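Local structure of hypothetical protein SpyM3_0169 (Streptococcus pyogenes, 1PG6) at residues L121-D124 / G125-Y129; V184-S187 / R188-Y192. The protein is of unknown function but belongs to the AIM24 mitochondrial biogenesis family of the cupin clan and binds calcium ions in the crystal. One frame throughout, in Å; residues are numbered along the deposited sequence.

Contact 1: L121-D124 / G125-Y129; sequences LALD and GSAQY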
loop_
_atom_site.group_PDB
_atom_site.type_symbol
_atom_site.label_atom_id
_atom_site.label_comp_id
_atom_site.label_asym_id
_atom_site.label_seq_id
_atom_site.Cartn_x
_atom_site.Cartn_y
_atom_site.Cartn_z
ATOM N N LEU A 121 1.727 3.223 -1.937
ATOM C CA LEU A 121 1.794 4.465 -2.703
ATOM C C LEU A 121 2.838 4.372 -3.810
ATOM O O LEU A 121 2.552 4.691 -4.964
ATOM C CB LEU A 121 2.112 5.667 -1.801
ATOM C CG LEU A 121 2.328 6.973 -2.573
ATOM C CD1 LEU A 121 1.125 7.261 -3.455
ATOM C CD2 LEU A 121 2.561 8.130 -1.599
ATOM N N ALA A 122 4.045 3.933 -3.462
ATOM C CA ALA A 122 5.110 3.825 -4.455
ATOM C C ALA A 122 6.205 2.848 -4.057
ATOM O O ALA A 122 6.392 2.528 -2.880
ATOM C CB ALA A 122 5.717 5.199 -4.723
ATOM N N LEU A 123 6.947 2.389 -5.057
ATOM C CA LEU A 123 8.019 1.437 -4.825
ATOM C C LEU A 123 9.081 1.565 -5.902
ATOM O O LEU A 123 8.765 1.657 -7.086
ATOM C CB LEU A 123 7.451 0.016 -4.833
ATOM C CG LEU A 123 8.441 -1.134 -4.614
ATOM C CD1 LEU A 123 8.976 -1.098 -3.188
ATOM C CD2 LEU A 123 7.735 -2.461 -4.875
ATOM N N ASP A 124 10.341 1.576 -5.484
ATOM C CA ASP A 124 11.453 1.666 -6.419
ATOM C C ASP A 124 11.342 0.566 -7.468
ATOM O O ASP A 124 10.984 -0.567 -7.150
ATOM C CB ASP A 124 12.779 1.524 -5.669
ATOM C CG ASP A 124 13.508 2.838 -5.531
ATOM O OD1 ASP A 124 13.818 3.236 -4.388
ATOM O OD2 ASP A 124 13.775 3.474 -6.573
ATOM N N GLY A 125 11.636 0.909 -8.717
ATOM C CA GLY A 125 11.568 -0.071 -9.782
ATOM C C GLY A 125 12.579 -1.182 -9.572
ATOM O O GLY A 125 12.466 -2.259 -10.158
ATOM N N SER A 126 13.577 -0.918 -8.735
ATOM C CA SER A 126 14.614 -1.899 -8.442
ATOM C C SER A 126 14.096 -2.974 -7.489
ATOM O O SER A 126 14.675 -4.055 -7.389
ATOM C CB SER A 126 15.827 -1.209 -7.821
ATOM O OG SER A 126 15.476 -0.548 -6.619
ATOM N N ALA A 127 13.006 -2.674 -6.790
ATOM C CA ALA A 127 12.421 -3.622 -5.850
ATOM C C ALA A 127 11.342 -4.464 -6.521
ATOM O O ALA A 127 10.985 -4.231 -7.676
ATOM C CB ALA A 127 11.834 -2.882 -4.647
ATOM N N GLN A 128 10.817 -5.433 -5.780
ATOM C CA GLN A 128 9.789 -6.326 -6.294
ATOM C C GLN A 128 8.669 -6.463 -5.261
ATOM O O GLN A 128 8.845 -6.123 -4.091
ATOM C CB GLN A 128 10.407 -7.701 -6.568
ATOM C CG GLN A 128 9.619 -8.581 -7.526
ATOM C CD GLN A 128 9.949 -8.302 -8.986
ATOM O OE1 GLN A 128 9.291 -8.818 -9.893
ATOM N NE2 GLN A 128 10.978 -7.488 -9.221
ATOM N N TYR A 129 7.517 -6.961 -5.692
ATOM C CA TYR A 129 6.403 -7.144 -4.775
ATOM C C TYR A 129 5.523 -8.296 -5.235
ATOM O O TYR A 129 5.536 -8.676 -6.406
ATOM C CB TYR A 129 5.562 -5.860 -4.690
ATOM C CG TYR A 129 4.607 -5.665 -5.852
ATOM C CD1 TYR A 129 3.335 -6.235 -5.837
ATOM C CD2 TYR A 129 4.989 -4.942 -6.979
ATOM C CE1 TYR A 129 2.466 -6.090 -6.917
ATOM C CE2 TYR A 129 4.129 -4.791 -8.068
ATOM C CZ TYR A 129 2.874 -5.366 -8.030
ATOM O OH TYR A 129 2.022 -5.223 -9.102
HETATM O O HOH W 1 14.969 1.922 -8.874
#

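Contact 2: V184-S187 / R188-Y192; sequences VAWS and RELDY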
loop_
_atom_site.group_PDB
_atom_site.type_symbol
_atom_site.label_atom_id
_atom_site.label_comp_id
_atom_site.label_asym_id
_atom_site.label_seq_id
_atom_site.Cartn_x
_atom_site.Cartn_y
_atom_site.Cartn_z
ATOM N N VAL A 184 -1.490 -0.310 8.608
ATOM C CA VAL A 184 -0.935 0.201 7.359
ATOM C C VAL A 184 0.065 -0.774 6.734
ATOM O O VAL A 184 -0.129 -1.260 5.616
ATOM C CB VAL A 184 -0.215 1.554 7.582
ATOM C CG1 VAL A 184 0.396 2.051 6.273
ATOM C CG2 VAL A 184 -1.199 2.581 8.131
ATOM N N ALA A 185 1.137 -1.051 7.468
ATOM C CA ALA A 185 2.189 -1.936 6.988
ATOM C C ALA A 185 2.934 -2.503 8.187
ATOM O O ALA A 185 2.897 -1.930 9.274
ATOM C CB ALA A 185 3.151 -1.148 6.099
ATOM N N TRP A 186 3.611 -3.631 8.001
ATOM C CA TRP A 186 4.341 -4.226 9.112
ATOM C C TRP A 186 5.514 -5.069 8.631
ATOM O O TRP A 186 5.561 -5.480 7.474
ATOM C CB TRP A 186 3.381 -5.057 9.976
ATOM C CG TRP A 186 2.801 -6.263 9.286
ATOM C CD1 TRP A 186 3.276 -7.544 9.347
ATOM C CD2 TRP A 186 1.640 -6.306 8.444
ATOM N NE1 TRP A 186 2.482 -8.381 8.601
ATOM C CE2 TRP A 186 1.475 -7.650 8.033
ATOM C CE3 TRP A 186 0.724 -5.342 7.997
ATOM C CZ2 TRP A 186 0.427 -8.054 7.193
ATOM C CZ3 TRP A 186 -0.317 -5.746 7.161
ATOM C CH2 TRP A 186 -0.456 -7.094 6.769
ATOM N N SER A 187 6.469 -5.306 9.523
ATOM C CA SER A 187 7.660 -6.086 9.188
ATOM C C SER A 187 7.324 -7.476 8.667
ATOM O O SER A 187 6.485 -8.180 9.231
ATOM C CB SER A 187 8.565 -6.206 10.411
ATOM O OG SER A 187 9.087 -4.942 10.791
ATOM N N ARG A 188 7.990 -7.872 7.590
ATOM C CA ARG A 188 7.753 -9.182 6.998
ATOM C C ARG A 188 8.219 -10.273 7.955
ATOM O O ARG A 188 7.701 -11.389 7.943
ATOM C CB ARG A 188 8.502 -9.304 5.675
ATOM C CG ARG A 188 8.139 -10.551 4.897
ATOM C CD ARG A 188 8.983 -10.664 3.658
ATOM N NE ARG A 188 10.382 -10.882 3.990
ATOM C CZ ARG A 188 11.354 -10.958 3.090
ATOM N NH1 ARG A 188 11.076 -10.832 1.799
ATOM N NH2 ARG A 188 12.605 -11.159 3.483
ATOM N N GLU A 189 9.193 -9.923 8.786
ATOM C CA GLU A 189 9.770 -10.829 9.769
ATOM C C GLU A 189 8.781 -11.240 10.875
ATOM O O GLU A 189 8.976 -12.250 11.560
ATOM C CB GLU A 189 11.017 -10.160 10.361
ATOM C CG GLU A 189 10.826 -8.648 10.610
ATOM C CD GLU A 189 11.693 -7.740 9.730
ATOM O OE1 GLU A 189 11.585 -7.776 8.468
ATOM O OE2 GLU A 189 12.488 -6.955 10.315
ATOM N N LEU A 190 7.714 -10.464 11.046
ATOM C CA LEU A 190 6.705 -10.761 12.064
ATOM C C LEU A 190 5.754 -11.869 11.623
ATOM O O LEU A 190 5.585 -12.121 10.430
ATOM C CB LEU A 190 5.869 -9.507 12.373
ATOM C CG LEU A 190 6.466 -8.399 13.244
ATOM C CD1 LEU A 190 5.654 -7.116 13.089
ATOM C CD2 LEU A 190 6.479 -8.845 14.690
ATOM N N ASP A 191 5.148 -12.541 12.594
ATOM C CA ASP A 191 4.169 -13.574 12.293
ATOM C C ASP A 191 2.833 -12.844 12.356
ATOM O O ASP A 191 2.571 -12.114 13.311
ATOM C CB ASP A 191 4.210 -14.682 13.345
ATOM C CG ASP A 191 5.519 -15.444 13.333
ATOM O OD1 ASP A 191 6.554 -14.862 13.723
ATOM O OD2 ASP A 191 5.515 -16.622 12.926
ATOM N N TYR A 192 1.994 -13.018 11.343
ATOM C CA TYR A 192 0.711 -12.335 11.344
ATOM C C TYR A 192 -0.420 -13.248 10.907
ATOM O O TYR A 192 -0.202 -14.248 10.221
ATOM C CB TYR A 192 0.766 -11.115 10.424
ATOM C CG TYR A 192 0.453 -11.424 8.979
ATOM C CD1 TYR A 192 -0.842 -11.283 8.485
ATOM C CD2 TYR A 192 1.448 -11.862 8.109
ATOM C CE1 TYR A 192 -1.139 -11.562 7.159
ATOM C CE2 TYR A 192 1.163 -12.149 6.778
ATOM C CZ TYR A 192 -0.133 -11.993 6.309
ATOM O OH TYR A 192 -0.421 -12.244 4.991
HETATM O O HOH W 2 4.689 -10.256 8.510
#

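Contact 1: L121-D124 / G125-Y129
Leu123 and Ala127 meet at the point where strand 120-124 ends and the chain bends toward strand 128-133, an example of how a tight turn is packed from inside as well as tied through its backbone. The apolar part of the contact belongs to the leucine. With CG anti to its own backbone N (chi1 180°), the side chain lets its two methyl groups serve different partners: CD1 lies 3.7 Å from Ala127 CB, while CD2 reaches farther along the returning chain, 4.0 Å from Tyr129 CB, and approaches the tyrosine ring obliquely. Leu108 of strand 103-108 touches both Leu123 and Ala127, so this packing continues into the protein.

The backbone interaction is a type I beta turn from Asp124 to Ala127, closed by Ala127 N donating to Asp124 O at 2.9 Å. The donor stands well above the carbonyl plane.

Asp124 and Ser126 share a water. Asp124 OD2 accepts from it at 3.0 Å, and the same water weakly accepts from Ser126 N at 3.2 Å. The carboxylate is held further by Thr157 N at OD1 and Met13 N at OD2, and Ser126 OG is bonded to Leu155 O. Asp124 CB also lies beside Ser126 OG, 3.5 Å away.

Tyr129 hydrogen-bonds through OH to Ser79 N, anchoring the far end of the ring. The chemistry thus divides by position: apolar carbons join the two arms, whereas the buried carboxylate, gripped on both oxygens, fastens the bend to strand 156-161 and to Met13 near the N terminus.

Contact 2: V184-S187 / R188-Y192
Trp186 and Tyr192 form an edge-to-face aromatic pair, the first side-chain contact along strand 183-187 after the classic beta bulge that Val184 and Ala185 make opposite Tyr221. The edge of the indole points at one face of the phenol: CZ2 sits over the centre of the Tyr192 ring, 3.6 Å above its plane, and the planes meet at 62°. Trp186 CG lies between its backbone N and carbonyl carbon (chi1 66°), a crowded position that swings the indole over toward the returning chain. Phe214 adds another edge-to-face partner for Trp186, and Tyr192 OH is hydrogen-bonded to Gln134 OE1.

The indole also has a polar corner. NE1 donates weakly to a water 2.9 Å away, which lies 2.8 Å from both Ser187 O and Leu190 O; with further acceptors nearby, these carbonyls must compete for its protons.

At Ser187 the strand gives way to a type I beta turn running to Leu190. Leu190 N donates to Ser187 O at 3.2 Å, from above the carbonyl plane. On the side-chain side, Ser187 CB packs closely against Glu189 CG, 3.3 Å away, while their polar ends go elsewhere: Ser187 OG to Glu219 N, Glu189 OE2 to Lys111 in a salt bridge.

Ser187 O therefore closes the turn and may also take a proton from the water, which can link the weakly bound indole N-H to only some of the surrounding acceptors at once, while the aromatic pair bridges the two arms.

Following the chain from its N terminus, contact 1 closes its turn well before contact 2 opens, so the two lie in series, neither nested nor crossed. Each marks a passage between sheets. The turn of 121-129 leads from strand 120-124, inside one six-stranded antiparallel sheet, to strand 128-133 at the edge of the second; that of 184-192 leaves this second sheet from strand 183-187 and enters a three-stranded sheet at strand 191-195. Their centres are about 17 Å apart, and the nearest atoms about 8 Å. The strands leading in also border one calcium site: Leu121 touches Asn161 and Val184 touches Ser162, both residues of that site.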